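DUF4442 domain-containing protein (Pseudomonas aeruginosa, PDB 1YOC) is of unknown function but, as a hotdog-fold relative of PaaI-type thioesterases, may act on acyl thioesters. Local coordinates at residues 5-10 with 19-24; 46-51 with 67-72; 112-115 with 121-124; 125-130 with 135-140. All coordinates share one frame; numbering follows the deposited sequence.

Contact 1 of 4, residues 5-10 with 19-24; sequences QMMQMY and SAMIGQ
M21 lays its CG over the ring of Y10 in an antiparallel helical hairpin, formed by helices 2-13 and 15-25 at the N-terminal end of this hotdog-fold chain. The two helix segments run at 158° to each other with axes 10.2 Å apart at the nearest point; side chains bridge this distance, and no hydrogen bond crosses it. The Y10 ring turns one face to M21: CG of M21 stands 3.6 Å from the ring centroid, 13° off the normal, which makes a CH-pi contact. The sulfur of M21 lies further out and oblique to the same ring, a looser Met-aromatic approach. With its CG anti to the backbone N (chi1 176°), M21 reaches across to helix 2-13; bends at chi2 and chi3 then turn the sulfur past the ring and carry CE toward M7. M21 CG also meets M6 CE at 3.8 Å, while M21 CE lies 3.9 Å from SD of M7, whose chain crosses it at about a right angle. Toward the body of the fold, M7 also packs on L72 of helix 63-81 and F36 of strand 35-40. The last link joins two methyls, M7 CE 3.9 Å from I22 CD1.

Contact 2 of 4, residues 46-51 with 67-72; sequences VTFPKR and CNAAEL
V46 and F48, alternate residues of strand 43-48, both direct their side chains at A69 on helix 63-81, the long central helix that the sheet wraps in a hotdog fold. Strand and helix segments run at 153° to each other, with axes 9.0 Å apart at the nearest point. So short a separation suits the small side chain that the helix presents here, with A69 CA 6.9 Å from V46 CA.

The aromatic contact is the tightest. The CB methyl of A69 approaches the F48 ring obliquely at the CD2-CE2 side and comes within 3.5 Å of CE2. F48 holds its CG between its own backbone N and carbonyl carbon (chi1 72°), a torsion that swings the ring to the helix from the last residue of the strand.

V46 makes the remaining van der Waals contacts with its two branches, which part to different turns of the helix. Its CG2 methyl lies against a carbonyl, 3.8 Å from the backbone O of A69, and somewhat further from the A69 methyl. CG1 points on toward the next turn, where V46 CG1 meets L72 CD2 at 4.1 Å, the two side chains crossing obliquely.

No hydrogen bond joins strand to helix; all four touching residues are buried, and the side chains that meet are all apolar. On the sheet, strand 105-110 flanks V46 and F48 through backbone bonds to A107 and V105, with A107 also packing on A69. Strand 35-40 lies on the other side of strand 43-48, and its F36 closes over V46 and L72.

Contact 3 of 4, residues 112-115 with 121-124; sequences SQID and NLVV
I114 reaches from the loop between strands 105-110 and 120-130 onto L122 and V124, two buried residues of strand 120-130 in the antiparallel sheet of the hotdog fold. From CB, which points at the strand, the side chain of I114 divides. Its CG2 branch, anti to the backbone N, meets the CD1 methyl of L122 at 3.9 Å, the two side chains crossing at a slant. The CG1 branch, anti to the carbonyl carbon (chi1 -73°), runs past the peptide between V123 and V124, with CG1 4.1 Å from V123 O. At the tip, I114 CD1 settles against the same peptide, 3.6 Å from V123 O, and lies 4.0 Å from both CA and CG2 of V124. I114 thus covers the strand lengthwise from L122 to V124, touching side chains at both ends and backbone in the middle. No hydrogen bond connects loop and strand; methyl groups pack on one another and on the V123 carbonyl. W116, just beyond the loop segment, also packs on L122 and V124, while A74, M77 and T78 of helix 63-81 lie against V124. The carboxylate of D115 is engaged elsewhere, its OD1 accepting a hydrogen bond from Q117 N. The backbone of D115 does take part: its O sits 4.0 Å from L122 CD2.

Contact 4 of 4, residues 125-130 with 135-140; sequences PVVAYV and VFRAEI
A classic beta bulge interrupts the hairpin of strands 120-130 and 133-146, where V135 and F136 both face A128. The carbonyl O of A128 takes two N-H groups: V135 N at 2.9 Å in a nearly straight bond (175° at the hydrogen), and F136 N in a weak one at 3.4 Å. A128 N in turn donates to F136 O at 2.8 Å. Beyond the bulge the antiparallel ladder is regular. The V127-R137 pair is non-hydrogen-bonded, with R137 CA 3.4 Å from V126 O in a CA-H...O contact. V126 then pairs with A138 through two bonds, each 2.9 Å between N and O, from V126 N to A138 O and from A138 N to V126 O.

A128, V126, F136 and A138 share one face of the sheet. There the A128 methyl meets F136 CD2 obliquely at 3.7 Å. At the bulge, V135 CG1 packs 4.0 Å from V130 CB. V127 and R137 occupy the other face, where R137 forms a salt bridge with E96 and R137 NE hydrogen-bonds a glycerol, probably from the crystallisation liquor. Strand 105-110 flanks strand 120-130, strand 86-97 flanks strand 133-146, and A70 of helix 63-81 packs on V126 and F136.

In the fold
From the N terminus, contact 1 closes the helical hairpin of 2-13 and 15-25. Contact 2 closes the longer loop between strand 43-48 and helix 63-81. Contacts 3 and 4 close two short connections of the sheet that share strand 120-130. All four lie in series along the chain; none nests in or crosses another. L72 links contacts 1 and 2, its CD1 meeting M7 and I22. On the far side of the same helix segment, A70 and E71 join contact 2 to I140 of contact 4. V124 N and I140 O, 2.8 Å apart, probably hydrogen-bond contact 3 to contact 4. Helix 63-81, through contact 2, lies between contacts 1 and 4, on opposite sides of the chain's centre.

Contact 1 of 4, residues 5-10 with 19-24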
loop_
_atom_site.group_PDB
_atom_site.type_symbol
_atom_site.label_atom_id
_atom_site.label_comp_id
_atom_site.label_asym_id
_atom_site.label_seq_id
_atom_site.Cartn_x
_atom_site.Cartn_y
_atom_site.Cartn_z
ATOM N N GLN B 5 2.806 21.179 -7.164
ATOM C CA GLN B 5 2.314 22.551 -7.043
ATOM C C GLN B 5 1.013 22.556 -6.218
ATOM O O GLN B 5 0.820 23.431 -5.371
ATOM C CB GLN B 5 2.102 23.167 -8.448
ATOM C CG GLN B 5 3.416 23.413 -9.198
ATOM C CD GLN B 5 3.238 23.661 -10.704
ATOM O OE1 GLN B 5 4.207 23.588 -11.487
ATOM N NE2 GLN B 5 2.007 23.952 -11.117
ATOM N N MET B 6 0.135 21.574 -6.441
ATOM C CA MET B 6 -1.111 21.496 -5.668
ATOM C C MET B 6 -0.776 21.262 -4.196
ATOM O O MET B 6 -1.249 21.969 -3.303
ATOM C CB MET B 6 -1.985 20.340 -6.171
ATOM C CG MET B 6 -2.681 20.622 -7.526
ATOM S SD MET B 6 -3.921 21.921 -7.305
ATOM C CE MET B 6 -5.254 20.936 -6.641
ATOM N N MET B 7 0.055 20.253 -3.939
ATOM C CA MET B 7 0.393 19.964 -2.551
ATOM C C MET B 7 0.965 21.197 -1.853
ATOM O O MET B 7 0.578 21.524 -0.729
ATOM C CB MET B 7 1.410 18.819 -2.448
ATOM C CG MET B 7 0.938 17.473 -3.012
ATOM S SD MET B 7 -0.623 16.860 -2.322
ATOM C CE MET B 7 -0.893 15.402 -3.506
ATOM N N GLN B 8 1.876 21.880 -2.520
ATOM C CA GLN B 8 2.507 23.030 -1.893
ATOM C C GLN B 8 1.534 24.158 -1.668
ATOM O O GLN B 8 1.457 24.717 -0.567
ATOM C CB GLN B 8 3.690 23.501 -2.738
ATOM C CG GLN B 8 4.801 22.457 -2.794
ATOM C CD GLN B 8 5.946 22.804 -3.745
ATOM O OE1 GLN B 8 5.745 23.066 -4.948
ATOM N NE2 GLN B 8 7.163 22.789 -3.210
ATOM N N MET B 9 0.793 24.491 -2.713
ATOM C CA MET B 9 -0.189 25.571 -2.616
ATOM C C MET B 9 -1.115 25.382 -1.409
ATOM O O MET B 9 -1.349 26.311 -0.625
ATOM C CB MET B 9 -0.999 25.643 -3.924
ATOM C CG MET B 9 -2.111 26.660 -3.927
ATOM S SD MET B 9 -3.242 26.565 -5.394
ATOM C CE MET B 9 -4.753 27.271 -4.585
ATOM N N TYR B 10 -1.624 24.176 -1.220
ATOM C CA TYR B 10 -2.536 23.972 -0.122
ATOM C C TYR B 10 -1.874 23.713 1.232
ATOM O O TYR B 10 -2.478 23.959 2.258
ATOM C CB TYR B 10 -3.521 22.857 -0.466
ATOM C CG TYR B 10 -4.563 23.294 -1.487
ATOM C CD1 TYR B 10 -4.294 23.266 -2.855
ATOM C CD2 TYR B 10 -5.800 23.795 -1.061
ATOM C CE1 TYR B 10 -5.251 23.746 -3.797
ATOM C CE2 TYR B 10 -6.752 24.266 -1.986
ATOM C CZ TYR B 10 -6.463 24.241 -3.346
ATOM O OH TYR B 10 -7.382 24.771 -4.246
ATOM N N SER B 19 -6.558 18.936 3.542
ATOM C CA SER B 19 -7.289 17.682 3.636
ATOM C C SER B 19 -8.424 17.601 2.630
ATOM O O SER B 19 -8.654 16.537 2.027
ATOM C CB SER B 19 -7.833 17.466 5.054
ATOM O OG SER B 19 -6.777 17.186 5.974
ATOM N N ALA B 20 -9.132 18.706 2.432
ATOM C CA ALA B 20 -10.263 18.694 1.476
ATOM C C ALA B 20 -9.758 18.644 0.050
ATOM O O ALA B 20 -10.369 18.002 -0.848
ATOM C CB ALA B 20 -11.147 19.935 1.667
ATOM N N MET B 21 -8.639 19.312 -0.191
ATOM C CA MET B 21 -8.109 19.299 -1.538
ATOM C C MET B 21 -7.651 17.871 -1.887
ATOM O O MET B 21 -7.985 17.325 -2.950
ATOM C CB MET B 21 -6.939 20.296 -1.669
ATOM C CG MET B 21 -6.221 20.298 -3.030
ATOM S SD MET B 21 -5.058 18.874 -3.294
ATOM C CE MET B 21 -3.721 19.266 -2.021
ATOM N N ILE B 22 -6.917 17.227 -0.995
ATOM C CA ILE B 22 -6.417 15.913 -1.392
ATOM C C ILE B 22 -7.567 14.905 -1.554
ATOM O O ILE B 22 -7.526 14.056 -2.423
ATOM C CB ILE B 22 -5.283 15.470 -0.415
ATOM C CG1 ILE B 22 -4.309 14.531 -1.148
ATOM C CG2 ILE B 22 -5.861 14.894 0.800
ATOM C CD1 ILE B 22 -3.019 14.240 -0.399
ATOM N N GLY B 23 -8.616 15.051 -0.748
ATOM C CA GLY B 23 -9.773 14.179 -0.842
ATOM C C GLY B 23 -10.435 14.267 -2.216
ATOM O O GLY B 23 -10.976 13.280 -2.756
ATOM N N GLN B 24 -10.360 15.450 -2.810
ATOM C CA GLN B 24 -10.972 15.644 -4.120
ATOM C C GLN B 24 -10.025 15.352 -5.283
ATOM O O GLN B 24 -10.421 14.732 -6.282
ATOM C CB GLN B 24 -11.498 17.085 -4.241
ATOM C CG GLN B 24 -12.121 17.399 -5.643
ATOM C CD GLN B 24 -13.539 16.875 -5.767
ATOM O OE1 GLN B 24 -14.007 16.472 -6.858
ATOM N NE2 GLN B 24 -14.239 16.876 -4.654
#

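Contact 2 of 4, residues 46-51 with 67-72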
loop_
_atom_site.group_PDB
_atom_site.type_symbol
_atom_site.label_atom_id
_atom_site.label_comp_id
_atom_site.label_asym_id
_atom_site.label_seq_id
_atom_site.Cartn_x
_atom_site.Cartn_y
_atom_site.Cartn_z
ATOM N N VAL B 46 6.153 14.038 5.216
ATOM C CA VAL B 46 4.703 14.002 5.452
ATOM C C VAL B 46 4.402 13.362 6.802
ATOM O O VAL B 46 5.203 12.567 7.347
ATOM C CB VAL B 46 3.932 13.155 4.360
ATOM C CG1 VAL B 46 4.266 13.637 2.937
ATOM C CG2 VAL B 46 4.267 11.736 4.496
ATOM N N THR B 47 3.250 13.706 7.352
ATOM C CA THR B 47 2.860 13.097 8.617
ATOM C C THR B 47 1.414 12.630 8.457
ATOM O O THR B 47 0.718 13.128 7.594
ATOM C CB THR B 47 2.856 14.126 9.789
ATOM O OG1 THR B 47 1.981 15.225 9.459
ATOM C CG2 THR B 47 4.261 14.692 10.036
ATOM N N PHE B 48 0.989 11.620 9.219
ATOM C CA PHE B 48 -0.434 11.290 9.216
ATOM C C PHE B 48 -0.750 10.766 10.631
ATOM O O PHE B 48 0.099 10.155 11.303
ATOM C CB PHE B 48 -0.866 10.331 8.077
ATOM C CG PHE B 48 -0.407 8.899 8.234
ATOM C CD1 PHE B 48 -1.207 7.969 8.883
ATOM C CD2 PHE B 48 0.792 8.474 7.623
ATOM C CE1 PHE B 48 -0.836 6.580 8.921
ATOM C CE2 PHE B 48 1.182 7.119 7.643
ATOM C CZ PHE B 48 0.380 6.172 8.279
ATOM N N PRO B 49 -1.974 11.010 11.108
ATOM C CA PRO B 49 -2.294 10.548 12.466
ATOM C C PRO B 49 -2.734 9.109 12.658
ATOM O O PRO B 49 -3.384 8.505 11.803
ATOM C CB PRO B 49 -3.403 11.509 12.897
ATOM C CG PRO B 49 -4.203 11.648 11.592
ATOM C CD PRO B 49 -3.068 11.794 10.521
ATOM N N LYS B 50 -2.399 8.567 13.818
ATOM C CA LYS B 50 -2.884 7.240 14.150
ATOM C C LYS B 50 -4.368 7.451 14.510
ATOM O O LYS B 50 -4.720 8.383 15.267
ATOM C CB LYS B 50 -2.139 6.694 15.376
ATOM C CG LYS B 50 -2.741 5.378 15.916
ATOM C CD LYS B 50 -1.725 4.634 16.792
ATOM C CE LYS B 50 -2.295 3.347 17.369
ATOM N NZ LYS B 50 -2.995 3.552 18.659
ATOM N N ARG B 51 -5.242 6.621 13.964
ATOM C CA ARG B 51 -6.673 6.712 14.267
ATOM C C ARG B 51 -7.268 5.357 13.868
ATOM O O ARG B 51 -6.636 4.622 13.112
ATOM C CB ARG B 51 -7.342 7.871 13.506
ATOM C CG ARG B 51 -7.183 7.749 12.002
ATOM C CD ARG B 51 -7.937 8.863 11.238
ATOM N NE ARG B 51 -7.649 8.745 9.811
ATOM C CZ ARG B 51 -8.538 8.923 8.845
ATOM N NH1 ARG B 51 -9.809 9.256 9.136
ATOM N NH2 ARG B 51 -8.176 8.688 7.595
ATOM N N CYS B 67 2.693 2.500 3.550
ATOM C CA CYS B 67 3.084 2.524 2.128
ATOM C C CYS B 67 2.448 3.737 1.468
ATOM O O CYS B 67 3.070 4.376 0.603
ATOM C CB CYS B 67 2.615 1.269 1.374
ATOM S SG CYS B 67 3.486 -0.235 1.819
ATOM N N ASN B 68 1.191 4.027 1.828
ATOM C CA ASN B 68 0.516 5.180 1.231
ATOM C C ASN B 68 1.254 6.495 1.518
ATOM O O ASN B 68 1.388 7.369 0.631
ATOM C CB ASN B 68 -0.919 5.252 1.757
ATOM C CG ASN B 68 -1.924 5.771 0.695
ATOM O OD1 ASN B 68 -3.103 5.960 1.007
ATOM N ND2 ASN B 68 -1.467 5.973 -0.553
ATOM N N ALA B 69 1.745 6.651 2.754
ATOM C CA ALA B 69 2.482 7.856 3.113
ATOM C C ALA B 69 3.776 7.921 2.270
ATOM O O ALA B 69 4.204 8.988 1.819
ATOM C CB ALA B 69 2.871 7.823 4.641
ATOM N N ALA B 70 4.408 6.761 2.081
ATOM C CA ALA B 70 5.672 6.694 1.318
ATOM C C ALA B 70 5.430 7.086 -0.127
ATOM O O ALA B 70 6.200 7.856 -0.726
ATOM C CB ALA B 70 6.260 5.269 1.394
ATOM N N GLU B 71 4.341 6.571 -0.689
ATOM C CA GLU B 71 4.002 6.892 -2.068
ATOM C C GLU B 71 3.751 8.414 -2.200
ATOM O O GLU B 71 4.142 9.036 -3.195
ATOM C CB GLU B 71 2.730 6.152 -2.446
ATOM C CG GLU B 71 2.216 6.515 -3.788
ATOM C CD GLU B 71 2.798 5.652 -4.879
ATOM O OE1 GLU B 71 3.961 5.154 -4.736
ATOM O OE2 GLU B 71 2.057 5.503 -5.891
ATOM N N LEU B 72 3.081 8.992 -1.212
ATOM C CA LEU B 72 2.770 10.423 -1.264
ATOM C C LEU B 72 4.060 11.247 -1.214
ATOM O O LEU B 72 4.249 12.183 -1.984
ATOM C CB LEU B 72 1.850 10.807 -0.102
ATOM C CG LEU B 72 1.528 12.311 -0.002
ATOM C CD1 LEU B 72 0.752 12.823 -1.209
ATOM C CD2 LEU B 72 0.709 12.496 1.296
#

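Contact 3 of 4, residues 112-115 with 121-124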
loop_
_atom_site.group_PDB
_atom_site.type_symbol
_atom_site.label_atom_id
_atom_site.label_comp_id
_atom_site.label_asym_id
_atom_site.label_seq_id
_atom_site.Cartn_x
_atom_site.Cartn_y
_atom_site.Cartn_z
ATOM N N SER B 112 18.292 14.058 -1.673
ATOM C CA SER B 112 19.554 14.774 -1.856
ATOM C C SER B 112 20.628 14.052 -2.677
ATOM O O SER B 112 21.507 14.718 -3.226
ATOM C CB SER B 112 20.162 15.188 -0.485
ATOM O OG SER B 112 20.603 14.056 0.235
ATOM N N GLN B 113 20.565 12.727 -2.782
ATOM C CA GLN B 113 21.578 11.950 -3.482
ATOM C C GLN B 113 21.223 11.506 -4.892
ATOM O O GLN B 113 22.047 10.912 -5.596
ATOM C CB GLN B 113 21.941 10.725 -2.630
ATOM C CG GLN B 113 22.289 11.108 -1.171
ATOM C CD GLN B 113 23.444 12.059 -1.094
ATOM O OE1 GLN B 113 23.328 13.252 -0.614
ATOM N NE2 GLN B 113 24.583 11.584 -1.569
ATOM N N ILE B 114 19.995 11.787 -5.297
ATOM C CA ILE B 114 19.499 11.417 -6.624
ATOM C C ILE B 114 19.868 12.445 -7.696
ATOM O O ILE B 114 19.888 13.640 -7.416
ATOM C CB ILE B 114 17.942 11.284 -6.547
ATOM C CG1 ILE B 114 17.610 10.001 -5.791
ATOM C CG2 ILE B 114 17.282 11.219 -7.960
ATOM C CD1 ILE B 114 16.144 9.907 -5.311
ATOM N N ASP B 115 20.235 11.974 -8.893
ATOM C CA ASP B 115 20.514 12.900 -9.998
ATOM C C ASP B 115 19.128 13.123 -10.662
ATOM O O ASP B 115 18.650 12.331 -11.485
ATOM C CB ASP B 115 21.499 12.258 -10.972
ATOM C CG ASP B 115 21.735 13.100 -12.206
ATOM O OD1 ASP B 115 21.118 14.184 -12.362
ATOM O OD2 ASP B 115 22.567 12.649 -13.035
ATOM N N ASN B 121 15.468 4.908 -14.559
ATOM C CA ASN B 121 14.967 4.564 -13.235
ATOM C C ASN B 121 15.665 5.315 -12.139
ATOM O O ASN B 121 16.890 5.317 -12.080
ATOM C CB ASN B 121 15.149 3.059 -13.001
ATOM C CG ASN B 121 14.257 2.251 -13.901
ATOM O OD1 ASN B 121 14.706 1.352 -14.649
ATOM N ND2 ASN B 121 12.989 2.576 -13.864
ATOM N N LEU B 122 14.895 5.966 -11.291
ATOM C CA LEU B 122 15.456 6.677 -10.131
ATOM C C LEU B 122 14.808 5.962 -8.944
ATOM O O LEU B 122 13.578 5.750 -8.933
ATOM C CB LEU B 122 15.043 8.161 -10.115
ATOM C CG LEU B 122 15.325 8.987 -11.381
ATOM C CD1 LEU B 122 15.011 10.504 -11.099
ATOM C CD2 LEU B 122 16.776 8.804 -11.793
ATOM N N VAL B 123 15.617 5.590 -7.956
ATOM C CA VAL B 123 15.106 4.873 -6.787
ATOM C C VAL B 123 15.009 5.840 -5.615
ATOM O O VAL B 123 16.006 6.304 -5.075
ATOM C CB VAL B 123 16.030 3.649 -6.456
ATOM C CG1 VAL B 123 15.421 2.808 -5.329
ATOM C CG2 VAL B 123 16.247 2.810 -7.736
ATOM N N VAL B 124 13.777 6.155 -5.232
ATOM C CA VAL B 124 13.540 7.102 -4.150
ATOM C C VAL B 124 13.380 6.411 -2.788
ATOM O O VAL B 124 12.516 5.540 -2.599
ATOM C CB VAL B 124 12.279 7.898 -4.435
ATOM C CG1 VAL B 124 12.058 8.913 -3.324
ATOM C CG2 VAL B 124 12.383 8.538 -5.824
#

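Contact 4 of 4, residues 125-130 with 135-140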
loop_
_atom_site.group_PDB
_atom_site.type_symbol
_atom_site.label_atom_id
_atom_site.label_comp_id
_atom_site.label_asym_id
_atom_site.label_seq_id
_atom_site.Cartn_x
_atom_site.Cartn_y
_atom_site.Cartn_z
ATOM N N PRO B 125 14.200 6.803 -1.804
ATOM C CA PRO B 125 14.108 6.189 -0.474
ATOM C C PRO B 125 13.134 6.916 0.450
ATOM O O PRO B 125 12.957 8.143 0.374
ATOM C CB PRO B 125 15.552 6.306 0.061
ATOM C CG PRO B 125 15.946 7.686 -0.451
ATOM C CD PRO B 125 15.373 7.689 -1.917
ATOM N N VAL B 126 12.507 6.150 1.327
ATOM C CA VAL B 126 11.599 6.725 2.312
ATOM C C VAL B 126 11.782 5.955 3.623
ATOM O O VAL B 126 11.906 4.721 3.627
ATOM C CB VAL B 126 10.096 6.561 1.916
ATOM C CG1 VAL B 126 9.212 7.200 2.986
ATOM C CG2 VAL B 126 9.801 7.238 0.536
ATOM N N VAL B 127 11.821 6.679 4.733
ATOM C CA VAL B 127 11.853 6.020 6.033
ATOM C C VAL B 127 10.682 6.604 6.836
ATOM O O VAL B 127 10.447 7.814 6.813
ATOM C CB VAL B 127 13.187 6.256 6.768
ATOM C CG1 VAL B 127 13.168 5.554 8.132
ATOM C CG2 VAL B 127 14.331 5.645 5.921
ATOM N N ALA B 128 9.907 5.738 7.494
ATOM C CA ALA B 128 8.806 6.236 8.306
ATOM C C ALA B 128 9.178 5.990 9.763
ATOM O O ALA B 128 9.778 4.966 10.099
ATOM C CB ALA B 128 7.447 5.539 7.958
ATOM N N TYR B 129 8.787 6.962 10.577
ATOM C CA TYR B 129 9.054 6.996 12.008
ATOM C C TYR B 129 7.801 7.180 12.854
ATOM O O TYR B 129 6.807 7.801 12.413
ATOM C CB TYR B 129 9.925 8.218 12.345
ATOM C CG TYR B 129 11.234 8.318 11.626
ATOM C CD1 TYR B 129 12.413 7.843 12.216
ATOM C CD2 TYR B 129 11.306 8.869 10.334
ATOM C CE1 TYR B 129 13.637 7.901 11.548
ATOM C CE2 TYR B 129 12.537 8.932 9.645
ATOM C CZ TYR B 129 13.697 8.445 10.264
ATOM O OH TYR B 129 14.931 8.518 9.614
ATOM N N VAL B 130 7.895 6.685 14.092
ATOM C CA VAL B 130 6.899 6.915 15.104
ATOM C C VAL B 130 7.738 7.329 16.335
ATOM O O VAL B 130 8.667 6.610 16.731
ATOM C CB VAL B 130 6.004 5.667 15.444
ATOM C CG1 VAL B 130 5.220 5.956 16.721
ATOM C CG2 VAL B 130 4.990 5.411 14.306
ATOM N N VAL B 135 10.314 2.736 11.812
ATOM C CA VAL B 135 9.421 1.600 11.901
ATOM C C VAL B 135 9.163 0.965 10.522
ATOM O O VAL B 135 8.603 -0.125 10.438
ATOM C CB VAL B 135 8.035 2.014 12.478
ATOM C CG1 VAL B 135 8.175 2.632 13.873
ATOM C CG2 VAL B 135 7.312 2.974 11.511
ATOM N N PHE B 136 9.629 1.621 9.464
ATOM C CA PHE B 136 9.333 1.191 8.089
ATOM C C PHE B 136 10.282 1.849 7.102
ATOM O O PHE B 136 10.669 3.015 7.291
ATOM C CB PHE B 136 7.902 1.628 7.786
ATOM C CG PHE B 136 7.507 1.587 6.315
ATOM C CD1 PHE B 136 6.866 0.467 5.775
ATOM C CD2 PHE B 136 7.679 2.721 5.512
ATOM C CE1 PHE B 136 6.377 0.483 4.438
ATOM C CE2 PHE B 136 7.204 2.751 4.179
ATOM C CZ PHE B 136 6.543 1.618 3.654
ATOM N N ARG B 137 10.642 1.106 6.049
ATOM C CA ARG B 137 11.499 1.659 4.977
ATOM C C ARG B 137 10.919 1.231 3.635
ATOM O O ARG B 137 10.385 0.134 3.512
ATOM C CB ARG B 137 12.924 1.079 4.976
ATOM C CG ARG B 137 13.839 1.383 6.120
ATOM C CD ARG B 137 15.293 0.893 5.740
ATOM N NE ARG B 137 15.378 -0.560 5.581
ATOM C CZ ARG B 137 15.693 -1.411 6.562
ATOM N NH1 ARG B 137 15.979 -0.973 7.783
ATOM N NH2 ARG B 137 15.667 -2.719 6.347
ATOM N N ALA B 138 11.060 2.096 2.634
ATOM C CA ALA B 138 10.635 1.762 1.283
ATOM C C ALA B 138 11.618 2.374 0.281
ATOM O O ALA B 138 12.351 3.338 0.592
ATOM C CB ALA B 138 9.261 2.316 0.998
ATOM N N GLU B 139 11.636 1.782 -0.908
ATOM C CA GLU B 139 12.388 2.322 -2.038
ATOM C C GLU B 139 11.363 2.239 -3.176
ATOM O O GLU B 139 10.843 1.178 -3.436
ATOM C CB GLU B 139 13.618 1.466 -2.329
ATOM C CG GLU B 139 14.805 1.841 -1.434
ATOM C CD GLU B 139 15.984 0.876 -1.599
ATOM O OE1 GLU B 139 15.981 0.075 -2.571
ATOM O OE2 GLU B 139 16.898 0.944 -0.756
ATOM N N ILE B 140 11.021 3.374 -3.787
ATOM C CA ILE B 140 10.061 3.411 -4.874
ATOM C C ILE B 140 10.843 3.803 -6.138
ATOM O O ILE B 140 11.488 4.841 -6.192
ATOM C CB ILE B 140 8.961 4.428 -4.578
ATOM C CG1 ILE B 140 8.194 3.995 -3.316
ATOM C CG2 ILE B 140 8.009 4.529 -5.807
ATOM C CD1 ILE B 140 7.205 5.072 -2.763
#